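PDB 1F8F: benzyl alcohol dehydrogenase from Acinetobacter calcoaceticus, which catalyses the NAD-dependent oxidation of benzyl alcohol, and probably related aromatic alcohols, to the aldehyde, as a zinc-containing alcohol dehydrogenase. Local coordinates for residues Y91-K96 / S320-I325; G169-G174 / E327-Y332; C173-G178 / G335-D340. All coordinates share one frame; numbering follows the deposited sequence.

Overall arrangement
Interactions 1 and 2 lie one after the other on helix 321-333, its first turn meeting the loop 91-96 and its middle meeting 169-174. Interaction 3 continues from interaction 2: their segments share Cys173 and Gly174, and their centres are about 5 Å apart, whereas the centre of interaction 1 lies about 13 Å from that of interaction 2 and 17 Å from that of interaction 3. The chemistry varies with depth. The partly buried interaction 1 mixes ring packing with a water bridge and long polar side chains. The buried interaction 2 is branched aliphatic against branched aliphatic, and the equally buried interaction 3 sets an isoleucine against two phenylalanines. Gln176, in 173-178, packs against Tyr91, Pro321 and Ile325, linking interactions 1 and 3.

Interaction 1 (Y91-K96 / S320-I325); sequences YGYCGK and SPKKFI. With ZN (zinc ion), chain C.
Tyr91 lays the hydroxyl end of its ring against the pyrrolidine of Pro321, the two side chains crossing at about a right angle. From CB, which is directed neither at the helix nor away from it, CG is placed between the backbone N and the carbonyl carbon (chi1 57°), and this turn brings the far end of the ring to the proline. CE2 comes 3.7 Å from Pro321 CG, and CZ lies nearly as close to it. OH at the tip is 3.6 Å from Pro321 CG and equally near to CD, a van der Waals contact. Proline suits the first turn of helix 321-333, since it has no N-H to leave without an acceptor there and its ring is a compact apolar surface for the tyrosine.

Tyr93 works through its polar tip. A water 2.7 Å from Tyr93 OH also bonds Ser320 OG, linking the loop to the residue just before the helix, while Tyr93 OH rests 4.1 Å from Lys322 CG. Lys322 bends at chi2, and its ammonium group bonds the carbonyl oxygens of Thr156 and Glu153. Ser320 uses its carbonyl oxygen to accept from both Lys323 N and Phe324 N.

Next along the loop, Cys94 SG binds zinc at 2.3 Å with Cys97, Cys100 and Cys108, the four-cysteine site regarded as structural in this family. Lys96 N gives Cys94 SG a nearly straight hydrogen bond (168°), and Gly95, at positive phi, suits the turn between them.

The loop leaves strand 86-89 and runs to helix 98-101. Helix 174-186 packs on both partners through Gln176, which touches Tyr91 and Pro321, and Asn101 of the second subunit packs on Ser320 and Lys322.

Interaction 2 (G169-G174 / E327-Y332); sequences GPLGCG and ELVRLY. With ZN (zinc ion), chain B; SO4 (sulfate ion), chain E.
Between Leu171 and its partners Leu328 and Val329 there is no flat group: the contact is purely aliphatic, and the planar groups of 327-332 lie away from it. The guanidinium of Arg330 has a sulfate at its edge, with the sulfur in its plane. Arg330 NH2 gives sulfate O4 a weak hydrogen bond, 2.6 Å long but bent to 130°, and also bonds the carbonyl oxygen of Ala191 of the third subunit. The sulfate probably came from the crystallisation liquor. The ring of Tyr332, by contrast, makes an edge-to-face pair with Phe339 of the loop that follows the helix.

The setting is the junction of the two domains of a medium-chain alcohol dehydrogenase. Helix 321-333 follows strand 310-313, the last of the Rossmann sheet, and 169-174 leads to helix 174-186. Leucine suits its place in the turn because a forked tip can meet two helix residues at once. With CG anti to the carbonyl carbon (chi1 -63°), Leu171 spreads its methyls between them: CD2 slides past Leu328, in the opposite direction, to lie 4.0 Å from Leu328 CD1, while CD1 meets Val329 nearly at a right angle. Leu328 is aimed at the turn. Val329 reaches it with one methyl, CG2, on the side of its backbone N.

The turn itself is closed by Gly172 N bonding Gly169 O at 2.8 Å and by a longer bond from Cys173 N to Pro170 O. It delivers Cys173 to the second zinc, which Cys44 and His65 also bind; Cys173 SG stands 2.2 Å from the metal. Glu66 accepts a hydrogen bond from Gly174 N.

Of the two methyl contacts the tighter is that of Leu171 CD1 on Val329 CG2, at 3.7 Å.

Interaction 3 (C173-G178 / G335-D340); sequences CGIQTG and GKFPFD. With ZN (zinc ion), chain B; NAD (nicotinamide-adenine-dinucleotide), chain F.
Ile175 CG2 meets the edge of the Phe337 ring, close to the ring plane, 3.6 Å from CZ and 3.9 Å from CE2. That methyl lies anti to the backbone N of Ile175. The chi1 of Ile175, at -39°, is turned away from the usual staggered value, and CG1, on the side of the backbone N, packs beside Pro170 O. The same CG2 is 4.0 Å from Phe339 CB, so one methyl serves both aromatic residues.

Phe337 stretches its ring toward the helix because CG stands anti to its backbone N (chi1 175°). Phe339 takes the other course: its CG sits between N and the carbonyl carbon, and the ring lies oblique to the methyl. Pro338 between them centres an inverse gamma turn, with a weak bond from Phe339 N to Phe337 O, which puts both phenylalanines on the helix side. Gly335, at positive phi, ends helix 321-333 in a Schellman motif.

The contact belongs to the junction between the catalytic domain and the Rossmann-type coenzyme domain of a medium-chain alcohol dehydrogenase, and helix 201-213, which follows the glycine-rich turn, flanks it: Ser205 touches Ile175 and Leu208 touches Phe337.

On another side of helix 174-186 lies the cofactor. Thr177 OG1 donates a hydrogen bond to Cys173 O, 2.8 Å away, from 48° above the carbonyl plane, and Thr177 N bonds the same oxygen, which is thus gripped twice at the start of the helix. Threonine suits this spot, since it has both a hydroxyl for the carbonyl and a methyl for the cofactor: Thr177 OG1 lies 3.5 Å from C4N of NAD, the nicotinamide carbon that takes the hydride in this chemistry, and its methyl CG2 is about equally near C4N and the carboxamide carbon C7N. Beside it, Cys173 SG comes within 3.8 Å of NAD C5N.

Interaction 1 (Y91-K96 / S320-I325)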
loop_
_atom_site.group_PDB
_atom_site.type_symbol
_atom_site.label_atom_id
_atom_site.label_comp_id
_atom_site.label_asym_id
_atom_site.label_seq_id
_atom_site.Cartn_x
_atom_site.Cartn_y
_atom_site.Cartn_z
ATOM N N TYR A 91 11.248 5.490 -23.563
ATOM C CA TYR A 91 10.037 5.777 -24.295
ATOM C C TYR A 91 9.599 7.245 -24.114
ATOM O O TYR A 91 10.155 8.065 -23.425
ATOM C CB TYR A 91 8.902 4.855 -23.912
ATOM C CG TYR A 91 8.558 4.880 -22.417
ATOM C CD1 TYR A 91 7.552 5.712 -21.922
ATOM C CD2 TYR A 91 9.191 4.019 -21.535
ATOM C CE1 TYR A 91 7.248 5.748 -20.562
ATOM C CE2 TYR A 91 8.910 4.020 -20.186
ATOM C CZ TYR A 91 7.907 4.859 -19.723
ATOM O OH TYR A 91 7.637 4.867 -18.375
ATOM N N GLY A 92 8.533 7.593 -24.825
ATOM C CA GLY A 92 7.890 8.859 -24.977
ATOM C C GLY A 92 6.640 9.162 -24.176
ATOM O O GLY A 92 5.594 8.538 -24.229
ATOM N N TYR A 93 6.775 10.196 -23.301
ATOM C CA TYR A 93 5.694 10.664 -22.435
ATOM C C TYR A 93 5.538 12.181 -22.393
ATOM O O TYR A 93 6.458 12.965 -22.624
ATOM C CB TYR A 93 5.761 10.063 -21.040
ATOM C CG TYR A 93 6.914 10.452 -20.150
ATOM C CD1 TYR A 93 8.196 9.966 -20.426
ATOM C CD2 TYR A 93 6.779 11.276 -19.043
ATOM C CE1 TYR A 93 9.304 10.269 -19.664
ATOM C CE2 TYR A 93 7.868 11.599 -18.247
ATOM C CZ TYR A 93 9.109 11.096 -18.573
ATOM O OH TYR A 93 10.202 11.432 -17.785
ATOM N N CYS A 94 4.302 12.625 -22.126
ATOM C CA CYS A 94 3.967 14.038 -22.091
ATOM C C CYS A 94 4.363 14.749 -20.795
ATOM O O CYS A 94 4.779 15.887 -21.023
ATOM C CB CYS A 94 2.498 14.297 -22.434
ATOM S SG CYS A 94 1.415 14.301 -20.982
ATOM N N GLY A 95 4.203 14.122 -19.626
ATOM C CA GLY A 95 4.620 14.684 -18.353
ATOM C C GLY A 95 3.803 15.845 -17.792
ATOM O O GLY A 95 4.190 16.544 -16.844
ATOM N N LYS A 96 2.601 16.017 -18.355
ATOM C CA LYS A 96 1.685 17.077 -17.948
ATOM C C LYS A 96 0.289 16.475 -17.706
ATOM O O LYS A 96 -0.516 17.182 -17.083
ATOM C CB LYS A 96 1.525 18.073 -19.107
ATOM C CG LYS A 96 2.703 18.853 -19.593
ATOM C CD LYS A 96 2.342 20.008 -20.519
ATOM C CE LYS A 96 3.517 20.443 -21.396
ATOM N NZ LYS A 96 3.171 21.625 -22.255
ATOM N N SER A 320 9.329 5.032 -13.068
ATOM C CA SER A 320 9.690 6.335 -13.625
ATOM C C SER A 320 11.138 6.103 -14.078
ATOM O O SER A 320 12.036 5.826 -13.287
ATOM C CB SER A 320 9.496 7.480 -12.657
ATOM O OG SER A 320 10.425 8.536 -12.949
ATOM N N PRO A 321 11.371 6.123 -15.394
ATOM C CA PRO A 321 12.672 5.830 -15.973
ATOM C C PRO A 321 13.834 6.705 -15.508
ATOM O O PRO A 321 14.951 6.167 -15.346
ATOM C CB PRO A 321 12.475 5.891 -17.480
ATOM C CG PRO A 321 10.999 5.790 -17.649
ATOM C CD PRO A 321 10.310 6.283 -16.420
ATOM N N LYS A 322 13.595 7.993 -15.272
ATOM C CA LYS A 322 14.539 8.956 -14.787
ATOM C C LYS A 322 15.065 8.570 -13.388
ATOM O O LYS A 322 16.212 8.882 -13.064
ATOM C CB LYS A 322 13.909 10.359 -14.672
ATOM C CG LYS A 322 13.866 11.175 -15.951
ATOM C CD LYS A 322 14.987 12.257 -16.015
ATOM C CE LYS A 322 15.171 12.430 -17.546
ATOM N NZ LYS A 322 16.103 13.515 -17.953
ATOM N N LYS A 323 14.255 7.825 -12.639
ATOM C CA LYS A 323 14.620 7.256 -11.374
ATOM C C LYS A 323 15.148 5.815 -11.465
ATOM O O LYS A 323 16.212 5.503 -10.951
ATOM C CB LYS A 323 13.406 7.225 -10.412
ATOM C CG LYS A 323 13.833 6.950 -8.985
ATOM C CD LYS A 323 12.657 6.480 -8.102
ATOM C CE LYS A 323 13.182 6.366 -6.655
ATOM N NZ LYS A 323 12.086 5.982 -5.743
ATOM N N PHE A 324 14.423 4.897 -12.095
ATOM C CA PHE A 324 14.727 3.483 -12.224
ATOM C C PHE A 324 15.943 3.121 -13.074
ATOM O O PHE A 324 16.646 2.152 -12.721
ATOM C CB PHE A 324 13.472 2.732 -12.758
ATOM C CG PHE A 324 13.513 1.238 -12.518
ATOM C CD1 PHE A 324 13.776 0.695 -11.276
ATOM C CD2 PHE A 324 13.293 0.323 -13.549
ATOM C CE1 PHE A 324 13.812 -0.683 -11.066
ATOM C CE2 PHE A 324 13.306 -1.032 -13.349
ATOM C CZ PHE A 324 13.564 -1.574 -12.090
ATOM N N ILE A 325 16.164 3.786 -14.216
ATOM C CA ILE A 325 17.287 3.456 -15.093
ATOM C C ILE A 325 18.607 3.577 -14.365
ATOM O O ILE A 325 19.384 2.622 -14.382
ATOM C CB ILE A 325 17.289 4.132 -16.465
ATOM C CG1 ILE A 325 16.333 3.312 -17.380
ATOM C CG2 ILE A 325 18.679 4.199 -17.136
ATOM C CD1 ILE A 325 16.029 4.176 -18.587
HETATM ZN ZN ZN C . 1.221 12.244 -20.017
HETATM O O HOH W 1 10.465 9.504 -15.884
#

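Interaction 2 (G169-G174 / E327-Y332)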
loop_
_atom_site.group_PDB
_atom_site.type_symbol
_atom_site.label_atom_id
_atom_site.label_comp_id
_atom_site.label_asym_id
_atom_site.label_seq_id
_atom_site.Cartn_x
_atom_site.Cartn_y
_atom_site.Cartn_z
ATOM N N GLY A 169 21.838 1.141 -24.003
ATOM C CA GLY A 169 20.601 1.371 -24.734
ATOM C C GLY A 169 19.429 0.502 -24.324
ATOM O O GLY A 169 18.257 0.931 -24.147
ATOM N N PRO A 170 19.599 -0.819 -24.284
ATOM C CA PRO A 170 18.536 -1.773 -23.972
ATOM C C PRO A 170 17.832 -1.519 -22.664
ATOM O O PRO A 170 16.666 -1.878 -22.444
ATOM C CB PRO A 170 19.283 -3.124 -23.967
ATOM C CG PRO A 170 20.367 -2.892 -25.004
ATOM C CD PRO A 170 20.877 -1.513 -24.622
ATOM N N LEU A 171 18.439 -0.779 -21.730
ATOM C CA LEU A 171 17.810 -0.383 -20.488
ATOM C C LEU A 171 16.636 0.539 -20.791
ATOM O O LEU A 171 15.723 0.651 -19.968
ATOM C CB LEU A 171 18.757 0.277 -19.474
ATOM C CG LEU A 171 19.929 -0.545 -18.907
ATOM C CD1 LEU A 171 20.884 0.358 -18.126
ATOM C CD2 LEU A 171 19.441 -1.611 -17.997
ATOM N N GLY A 172 16.612 1.279 -21.900
ATOM C CA GLY A 172 15.435 2.155 -22.187
ATOM C C GLY A 172 14.164 1.398 -22.594
ATOM O O GLY A 172 13.134 2.035 -22.898
ATOM N N CYS A 173 14.172 0.063 -22.701
ATOM C CA CYS A 173 13.018 -0.711 -23.030
ATOM C C CYS A 173 13.003 -2.123 -22.437
ATOM O O CYS A 173 12.364 -2.330 -21.405
ATOM C CB CYS A 173 12.724 -0.925 -24.526
ATOM S SG CYS A 173 11.114 -1.732 -24.827
ATOM N N GLY A 174 13.533 -3.126 -23.150
ATOM C CA GLY A 174 13.388 -4.510 -22.651
ATOM C C GLY A 174 13.908 -4.848 -21.254
ATOM O O GLY A 174 13.261 -5.657 -20.542
ATOM N N GLU A 327 18.995 3.347 -11.210
ATOM C CA GLU A 327 19.067 2.332 -10.182
ATOM C C GLU A 327 19.574 1.003 -10.789
ATOM O O GLU A 327 20.434 0.316 -10.223
ATOM C CB GLU A 327 17.746 2.111 -9.421
ATOM C CG GLU A 327 17.353 3.218 -8.450
ATOM C CD GLU A 327 15.910 3.201 -8.036
ATOM O OE1 GLU A 327 15.024 2.492 -8.536
ATOM O OE2 GLU A 327 15.564 3.965 -7.099
ATOM N N LEU A 328 19.088 0.643 -11.989
ATOM C CA LEU A 328 19.614 -0.576 -12.612
ATOM C C LEU A 328 21.110 -0.447 -12.928
ATOM O O LEU A 328 21.830 -1.409 -12.726
ATOM C CB LEU A 328 18.833 -0.949 -13.858
ATOM C CG LEU A 328 17.323 -1.225 -13.653
ATOM C CD1 LEU A 328 16.726 -1.494 -15.031
ATOM C CD2 LEU A 328 17.056 -2.305 -12.622
ATOM N N VAL A 329 21.617 0.648 -13.449
ATOM C CA VAL A 329 23.055 0.795 -13.747
ATOM C C VAL A 329 23.874 0.625 -12.466
ATOM O O VAL A 329 24.992 0.092 -12.505
ATOM C CB VAL A 329 23.397 2.164 -14.363
ATOM C CG1 VAL A 329 24.888 2.381 -14.550
ATOM C CG2 VAL A 329 22.721 2.411 -15.702
ATOM N N ARG A 330 23.378 1.146 -11.343
ATOM C CA ARG A 330 24.090 1.013 -10.067
ATOM C C ARG A 330 24.068 -0.432 -9.607
ATOM O O ARG A 330 25.072 -0.878 -9.101
ATOM C CB ARG A 330 23.457 1.889 -8.964
ATOM C CG ARG A 330 23.856 1.711 -7.519
ATOM C CD ARG A 330 22.775 2.061 -6.501
ATOM N NE ARG A 330 21.941 3.174 -6.651
ATOM C CZ ARG A 330 21.081 4.130 -6.673
ATOM N NH1 ARG A 330 21.258 5.152 -7.533
ATOM N NH2 ARG A 330 19.969 4.194 -5.933
ATOM N N LEU A 331 22.998 -1.184 -9.748
ATOM C CA LEU A 331 22.920 -2.596 -9.341
ATOM C C LEU A 331 23.868 -3.452 -10.161
ATOM O O LEU A 331 24.590 -4.345 -9.671
ATOM C CB LEU A 331 21.444 -3.019 -9.444
ATOM C CG LEU A 331 20.580 -2.596 -8.246
ATOM C CD1 LEU A 331 19.156 -3.042 -8.532
ATOM C CD2 LEU A 331 21.064 -3.245 -6.924
ATOM N N TYR A 332 23.977 -3.094 -11.450
ATOM C CA TYR A 332 24.912 -3.737 -12.356
ATOM C C TYR A 332 26.343 -3.424 -11.898
ATOM O O TYR A 332 27.115 -4.393 -11.860
ATOM C CB TYR A 332 24.734 -3.240 -13.806
ATOM C CG TYR A 332 25.861 -3.564 -14.763
ATOM C CD1 TYR A 332 26.015 -4.859 -15.243
ATOM C CD2 TYR A 332 26.786 -2.631 -15.178
ATOM C CE1 TYR A 332 27.043 -5.230 -16.093
ATOM C CE2 TYR A 332 27.839 -2.937 -16.035
ATOM C CZ TYR A 332 27.961 -4.242 -16.494
ATOM O OH TYR A 332 28.957 -4.609 -17.350
HETATM ZN ZN ZN B . 10.814 -2.629 -26.773
HETATM S S SO4 E . 17.372 6.590 -5.616
HETATM O O1 SO4 E . 17.281 7.187 -6.980
HETATM O O2 SO4 E . 16.128 7.015 -4.851
HETATM O O3 SO4 E . 18.539 7.200 -4.886
HETATM O O4 SO4 E . 17.507 5.112 -5.711
#

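Interaction 3 (C173-G178 / G335-D340)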
loop_
_atom_site.group_PDB
_atom_site.type_symbol
_atom_site.label_atom_id
_atom_site.label_comp_id
_atom_site.label_asym_id
_atom_site.label_seq_id
_atom_site.Cartn_x
_atom_site.Cartn_y
_atom_site.Cartn_z
ATOM N N CYS A 173 14.172 0.063 -22.701
ATOM C CA CYS A 173 13.018 -0.711 -23.030
ATOM C C CYS A 173 13.003 -2.123 -22.437
ATOM O O CYS A 173 12.364 -2.330 -21.405
ATOM C CB CYS A 173 12.724 -0.925 -24.526
ATOM S SG CYS A 173 11.114 -1.732 -24.827
ATOM N N GLY A 174 13.533 -3.126 -23.150
ATOM C CA GLY A 174 13.388 -4.510 -22.651
ATOM C C GLY A 174 13.908 -4.848 -21.254
ATOM O O GLY A 174 13.261 -5.657 -20.542
ATOM N N ILE A 175 15.060 -4.348 -20.822
ATOM C CA ILE A 175 15.600 -4.632 -19.494
ATOM C C ILE A 175 14.793 -3.969 -18.376
ATOM O O ILE A 175 14.421 -4.649 -17.434
ATOM C CB ILE A 175 17.092 -4.293 -19.405
ATOM C CG1 ILE A 175 17.835 -4.672 -20.703
ATOM C CG2 ILE A 175 17.758 -4.999 -18.206
ATOM C CD1 ILE A 175 17.840 -6.150 -21.075
ATOM N N GLN A 176 14.357 -2.696 -18.536
ATOM C CA GLN A 176 13.525 -1.995 -17.582
ATOM C C GLN A 176 12.152 -2.651 -17.525
ATOM O O GLN A 176 11.515 -2.694 -16.457
ATOM C CB GLN A 176 13.377 -0.481 -17.777
ATOM C CG GLN A 176 12.525 0.093 -18.900
ATOM C CD GLN A 176 12.473 1.617 -18.862
ATOM O OE1 GLN A 176 12.865 2.182 -17.835
ATOM N NE2 GLN A 176 12.069 2.368 -19.888
ATOM N N THR A 177 11.712 -3.189 -18.665
ATOM C CA THR A 177 10.372 -3.776 -18.703
ATOM C C THR A 177 10.316 -5.014 -17.808
ATOM O O THR A 177 9.417 -5.221 -16.989
ATOM C CB THR A 177 9.900 -4.162 -20.132
ATOM O OG1 THR A 177 9.706 -3.019 -20.965
ATOM C CG2 THR A 177 8.563 -4.909 -20.086
ATOM N N GLY A 178 11.304 -5.854 -17.932
ATOM C CA GLY A 178 11.330 -7.095 -17.176
ATOM C C GLY A 178 11.677 -6.907 -15.717
ATOM O O GLY A 178 11.011 -7.552 -14.874
ATOM N N GLY A 335 27.753 -5.558 -9.267
ATOM C CA GLY A 335 27.797 -6.974 -9.524
ATOM C C GLY A 335 26.524 -7.698 -9.153
ATOM O O GLY A 335 26.454 -8.931 -9.162
ATOM N N LYS A 336 25.430 -6.999 -8.901
ATOM C CA LYS A 336 24.150 -7.658 -8.543
ATOM C C LYS A 336 23.164 -7.765 -9.688
ATOM O O LYS A 336 22.039 -8.213 -9.479
ATOM C CB LYS A 336 23.578 -6.846 -7.367
ATOM C CG LYS A 336 24.491 -6.844 -6.151
ATOM C CD LYS A 336 23.970 -6.076 -4.983
ATOM C CE LYS A 336 24.618 -4.718 -4.707
ATOM N NZ LYS A 336 23.690 -3.847 -3.900
ATOM N N PHE A 337 23.475 -7.322 -10.921
ATOM C CA PHE A 337 22.449 -7.457 -11.984
ATOM C C PHE A 337 23.172 -7.513 -13.308
ATOM O O PHE A 337 23.435 -6.468 -13.938
ATOM C CB PHE A 337 21.499 -6.257 -11.822
ATOM C CG PHE A 337 20.438 -6.077 -12.835
ATOM C CD1 PHE A 337 19.327 -6.905 -12.833
ATOM C CD2 PHE A 337 20.576 -5.108 -13.812
ATOM C CE1 PHE A 337 18.337 -6.741 -13.802
ATOM C CE2 PHE A 337 19.565 -4.955 -14.755
ATOM C CZ PHE A 337 18.444 -5.751 -14.762
ATOM N N PRO A 338 23.652 -8.720 -13.639
ATOM C CA PRO A 338 24.515 -8.895 -14.808
ATOM C C PRO A 338 23.783 -9.056 -16.104
ATOM O O PRO A 338 23.943 -10.035 -16.818
ATOM C CB PRO A 338 25.362 -10.075 -14.317
ATOM C CG PRO A 338 24.390 -10.953 -13.589
ATOM C CD PRO A 338 23.491 -9.987 -12.886
ATOM N N PHE A 339 23.022 -8.053 -16.560
ATOM C CA PHE A 339 22.255 -8.062 -17.794
ATOM C C PHE A 339 23.176 -8.081 -19.008
ATOM O O PHE A 339 22.685 -8.464 -20.060
ATOM C CB PHE A 339 21.254 -6.895 -17.972
ATOM C CG PHE A 339 21.952 -5.612 -18.348
ATOM C CD1 PHE A 339 22.621 -4.879 -17.367
ATOM C CD2 PHE A 339 22.019 -5.172 -19.648
ATOM C CE1 PHE A 339 23.308 -3.718 -17.627
ATOM C CE2 PHE A 339 22.729 -4.023 -19.958
ATOM C CZ PHE A 339 23.351 -3.290 -18.953
ATOM N N ASP A 340 24.447 -7.691 -18.907
ATOM C CA ASP A 340 25.392 -7.832 -19.992
ATOM C C ASP A 340 25.509 -9.273 -20.504
ATOM O O ASP A 340 26.019 -9.513 -21.601
ATOM C CB ASP A 340 26.798 -7.355 -19.636
ATOM C CG ASP A 340 27.518 -8.060 -18.526
ATOM O OD1 ASP A 340 26.945 -8.712 -17.637
ATOM O OD2 ASP A 340 28.762 -8.008 -18.549
HETATM ZN ZN ZN B . 10.814 -2.629 -26.773
HETATM P PA NAD F . 12.108 -12.713 -27.075
HETATM O O1A NAD F . 13.548 -12.424 -26.782
HETATM O O2A NAD F . 11.769 -13.219 -28.413
HETATM O O5B NAD F . 11.471 -13.583 -25.910
HETATM C C5B NAD F . 10.212 -14.292 -25.810
HETATM C C4B NAD F . 10.440 -15.763 -25.491
HETATM O O4B NAD F . 9.151 -16.463 -25.530
HETATM C C3B NAD F . 11.374 -16.547 -26.429
HETATM O O3B NAD F . 12.545 -16.997 -25.761
HETATM C C2B NAD F . 10.576 -17.756 -26.909
HETATM O O2B NAD F . 11.295 -18.996 -26.926
HETATM C C1B NAD F . 9.441 -17.806 -25.872
HETATM N N9A NAD F . 8.217 -18.449 -26.337
HETATM C C8A NAD F . 7.466 -18.173 -27.450
HETATM N N7A NAD F . 6.397 -18.963 -27.566
HETATM C C5A NAD F . 6.483 -19.800 -26.467
HETATM C C6A NAD F . 5.671 -20.855 -26.012
HETATM N N6A NAD F . 4.557 -21.279 -26.602
HETATM N N1A NAD F . 6.039 -21.473 -24.860
HETATM C C2A NAD F . 7.178 -21.060 -24.224
HETATM N N3A NAD F . 7.986 -20.100 -24.560
HETATM C C4A NAD F . 7.594 -19.507 -25.702
HETATM O O3 NAD F . 11.321 -11.308 -26.819
HETATM P PN NAD F . 11.630 -10.253 -25.663
HETATM O O1N NAD F . 11.944 -10.939 -24.396
HETATM O O2N NAD F . 12.685 -9.336 -26.118
HETATM O O5D NAD F . 10.183 -9.510 -25.619
HETATM C C5D NAD F . 9.098 -10.146 -24.923
HETATM C C4D NAD F . 7.742 -9.658 -25.286
HETATM O O4D NAD F . 7.348 -8.470 -24.527
HETATM C C3D NAD F . 7.316 -9.405 -26.737
HETATM O O3D NAD F . 5.898 -9.639 -26.843
HETATM C C2D NAD F . 7.525 -7.886 -26.812
HETATM O O2D NAD F . 6.935 -7.268 -27.945
HETATM C C1D NAD F . 6.806 -7.558 -25.495
HETATM N N1N NAD F . 7.204 -6.241 -25.009
HETATM C C2N NAD F . 6.320 -5.622 -24.186
HETATM C C3N NAD F . 6.671 -4.396 -23.653
HETATM C C7N NAD F . 5.741 -3.597 -22.674
HETATM O O7N NAD F . 6.105 -2.496 -22.263
HETATM N N7N NAD F . 4.557 -4.228 -22.347
HETATM C C4N NAD F . 7.942 -3.813 -23.931
HETATM C C5N NAD F . 8.892 -4.797 -24.281
HETATM C C6N NAD F . 8.608 -6.023 -24.846
#